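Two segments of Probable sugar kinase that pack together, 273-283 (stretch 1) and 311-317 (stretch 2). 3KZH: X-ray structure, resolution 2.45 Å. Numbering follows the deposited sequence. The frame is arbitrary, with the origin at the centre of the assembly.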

# COMPACT_ATOMS: atom_id res chain seq x y z
N ILE A 273 -33.99 -22.84 -3.17
CA ILE A 273 -33.83 -21.61 -3.97
C ILE A 273 -34.42 -20.30 -3.42
O ILE A 273 -33.76 -19.26 -3.52
CB ILE A 273 -34.17 -21.86 -5.48
CG1 ILE A 273 -33.60 -20.73 -6.35
CG2 ILE A 273 -35.67 -21.99 -5.69
CD1 ILE A 273 -33.32 -21.11 -7.78
N GLU A 274 -35.58 -20.36 -2.77
CA GLU A 274 -36.22 -19.17 -2.20
C GLU A 274 -35.37 -18.57 -1.07
O GLU A 274 -35.24 -17.35 -0.97
CB GLU A 274 -37.63 -19.51 -1.69
CG GLU A 274 -38.60 -19.96 -2.79
CD GLU A 274 -39.88 -20.55 -2.24
OE1 GLU A 274 -39.88 -21.74 -1.85
OE2 GLU A 274 -40.91 -19.84 -2.22
N ASP A 275 -34.73 -19.45 -0.30
CA ASP A 275 -33.87 -19.04 0.81
C ASP A 275 -32.48 -18.55 0.35
O ASP A 275 -31.89 -17.70 1.01
CB ASP A 275 -33.76 -20.14 1.87
CG ASP A 275 -35.09 -20.39 2.61
OD1 ASP A 275 -35.72 -19.42 3.08
OD2 ASP A 275 -35.50 -21.57 2.70
N ILE A 276 -31.99 -19.08 -0.78
CA ILE A 276 -30.69 -18.68 -1.36
C ILE A 276 -30.83 -17.24 -1.88
O ILE A 276 -29.97 -16.39 -1.64
CB ILE A 276 -30.26 -19.59 -2.56
CG1 ILE A 276 -30.04 -21.03 -2.10
CG2 ILE A 276 -29.00 -19.06 -3.25
CD1 ILE A 276 -29.73 -22.02 -3.23
N VAL A 277 -31.96 -17.00 -2.55
CA VAL A 277 -32.33 -15.70 -3.12
C VAL A 277 -32.45 -14.63 -2.02
O VAL A 277 -31.92 -13.54 -2.18
CB VAL A 277 -33.65 -15.84 -3.96
CG1 VAL A 277 -34.12 -14.54 -4.50
CG2 VAL A 277 -33.41 -16.73 -5.13
N LYS A 278 -33.03 -15.02 -0.88
CA LYS A 278 -33.21 -14.12 0.26
C LYS A 278 -31.93 -13.79 1.00
O LYS A 278 -31.69 -12.63 1.35
CB LYS A 278 -34.24 -14.68 1.24
CG LYS A 278 -35.68 -14.56 0.80
CD LYS A 278 -36.59 -15.16 1.85
CE LYS A 278 -37.93 -15.53 1.27
NZ LYS A 278 -38.75 -16.35 2.20
N PHE A 279 -31.08 -14.82 1.18
CA PHE A 279 -29.78 -14.72 1.87
C PHE A 279 -28.85 -13.84 1.04
O PHE A 279 -28.24 -12.91 1.56
CB PHE A 279 -29.17 -16.13 2.11
CG PHE A 279 -27.92 -16.13 2.98
CD1 PHE A 279 -28.02 -16.37 4.37
CD2 PHE A 279 -26.65 -15.79 2.44
CE1 PHE A 279 -26.87 -16.28 5.21
CE2 PHE A 279 -25.50 -15.70 3.27
CZ PHE A 279 -25.62 -15.94 4.66
N ALA A 280 -28.73 -14.17 -0.25
CA ALA A 280 -27.90 -13.43 -1.19
C ALA A 280 -28.37 -11.99 -1.40
O ALA A 280 -27.55 -11.10 -1.60
CB ALA A 280 -27.85 -14.17 -2.51
N MSE A 281 -29.68 -11.77 -1.32
CA MSE A 281 -30.25 -10.44 -1.48
C MSE A 281 -29.99 -9.59 -0.25
O MSE A 281 -29.74 -8.39 -0.37
CB MSE A 281 -31.74 -10.52 -1.76
CG MSE A 281 -32.20 -9.54 -2.82
SE MSE A 281 -34.07 -9.73 -3.25
CE MSE A 281 -34.21 -11.59 -3.15
N THR A 282 -30.01 -10.23 0.93
CA THR A 282 -29.73 -9.57 2.22
C THR A 282 -28.27 -9.06 2.20
O THR A 282 -28.01 -7.95 2.66
CB THR A 282 -29.96 -10.53 3.43
OG1 THR A 282 -31.35 -10.86 3.50
CG2 THR A 282 -29.55 -9.88 4.75
N MSE A 283 -27.38 -9.86 1.61
CA MSE A 283 -25.95 -9.53 1.46
C MSE A 283 -25.78 -8.36 0.49
O MSE A 283 -24.94 -7.47 0.71
CB MSE A 283 -25.16 -10.73 0.92
CG MSE A 283 -25.03 -11.87 1.88
SE MSE A 283 -23.70 -13.18 1.37
CE MSE A 283 -22.24 -11.94 1.12
N THR A 311 -38.92 -7.61 5.60
CA THR A 311 -40.26 -7.91 5.09
C THR A 311 -40.10 -8.08 3.58
O THR A 311 -39.58 -7.18 2.90
CB THR A 311 -41.26 -6.77 5.43
OG1 THR A 311 -41.43 -6.70 6.85
CG2 THR A 311 -42.63 -7.02 4.77
N TRP A 312 -40.55 -9.23 3.08
CA TRP A 312 -40.43 -9.57 1.66
C TRP A 312 -41.72 -9.56 0.84
O TRP A 312 -42.80 -9.82 1.36
CB TRP A 312 -39.78 -10.96 1.49
CG TRP A 312 -38.48 -11.21 2.26
CD1 TRP A 312 -38.36 -11.76 3.50
CD2 TRP A 312 -37.15 -10.91 1.82
NE1 TRP A 312 -37.04 -11.82 3.87
CE2 TRP A 312 -36.27 -11.31 2.86
CE3 TRP A 312 -36.60 -10.35 0.65
CZ2 TRP A 312 -34.87 -11.16 2.77
CZ3 TRP A 312 -35.19 -10.19 0.56
CH2 TRP A 312 -34.35 -10.60 1.62
N GLU A 313 -41.57 -9.25 -0.44
CA GLU A 313 -42.66 -9.28 -1.41
C GLU A 313 -42.24 -10.48 -2.25
O GLU A 313 -41.17 -10.46 -2.87
CB GLU A 313 -42.71 -8.01 -2.27
CG GLU A 313 -43.46 -6.85 -1.62
CD GLU A 313 -43.47 -5.60 -2.48
OE1 GLU A 313 -43.59 -5.71 -3.72
OE2 GLU A 313 -43.35 -4.50 -1.90
N GLU A 314 -43.02 -11.56 -2.16
CA GLU A 314 -42.74 -12.81 -2.87
C GLU A 314 -43.83 -13.16 -3.87
O GLU A 314 -45.01 -12.94 -3.62
CB GLU A 314 -42.58 -13.97 -1.88
CG GLU A 314 -41.47 -13.79 -0.85
CD GLU A 314 -41.36 -14.94 0.12
OE1 GLU A 314 -41.08 -16.07 -0.33
OE2 GLU A 314 -41.54 -14.73 1.33
N GLU A 315 -43.41 -13.69 -5.02
CA GLU A 315 -44.29 -14.09 -6.12
C GLU A 315 -43.76 -15.41 -6.66
O GLU A 315 -42.55 -15.57 -6.81
CB GLU A 315 -44.27 -13.04 -7.25
CG GLU A 315 -44.93 -11.69 -6.91
CD GLU A 315 -44.65 -10.57 -7.92
OE1 GLU A 315 -44.72 -10.81 -9.15
OE2 GLU A 315 -44.39 -9.44 -7.48
N LYS A 316 -44.66 -16.38 -6.91
CA LYS A 316 -44.27 -17.69 -7.45
C LYS A 316 -45.05 -18.00 -8.72
O LYS A 316 -46.27 -17.93 -8.73
CB LYS A 316 -44.54 -18.83 -6.44
CG LYS A 316 -43.78 -18.81 -5.11
CD LYS A 316 -43.74 -20.20 -4.42
CE LYS A 316 -45.13 -20.82 -4.17
NZ LYS A 316 -46.01 -20.04 -3.24
N TYR A 317 -44.35 -18.37 -9.79
CA TYR A 317 -44.99 -18.71 -11.06
C TYR A 317 -44.78 -20.20 -11.35
O TYR A 317 -43.72 -20.75 -11.05
CB TYR A 317 -44.44 -17.86 -12.23
CG TYR A 317 -44.17 -16.41 -11.89
CD1 TYR A 317 -42.86 -15.96 -11.70
CD2 TYR A 317 -45.23 -15.49 -11.69
CE1 TYR A 317 -42.59 -14.63 -11.30
CE2 TYR A 317 -44.97 -14.15 -11.30
CZ TYR A 317 -43.65 -13.73 -11.11
OH TYR A 317 -43.36 -12.44 -10.73

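The only salt bridge across the contact joins Lys-278 to Glu-314. Lys-278 NZ lies 3.3 Å from Glu-314 OE2 and 3.5 Å from Glu-314 OE1, so the ammonium group faces both carboxylate oxygens; at these lengths both hydrogen bonds are weak, within a salt bridge. The same lysine reaches the carboxylate through an extended chain, with chi2 to chi4 all t. Glu-274 adds a second acid nearby: its OE2 is 4.2 Å from Glu-314 OE1, a like-charge approach that Lys-278 can help to offset. Glu-274 OE2 also comes within 3.6 Å of Lys-316 CD, a contact with the aliphatic part of that chain.

Packing centres on Trp-312, which has the largest covered area in either stretch. The Lys-278 chain crosses one face of the indole: Lys-278 CG sits 3.9 Å from the centroid of the Trp-312 six-membered ring, 11° off its normal, which supports a CH-pi contact. Lys-278 NZ is 5.2 Å from the centroid of the Trp-312 five-membered ring, at most a weak cation-pi attraction. At the ring edge, Met-281 SE, a selenomethionine atom, approaches Trp-312 CZ3 at 4.0 Å, and Thr-282 OG1 approaches Trp-312 CH2 at 3.5 Å. That hydroxyl donates to its own helix, with Thr-282 OG1 2.8 Å from Lys-278 O.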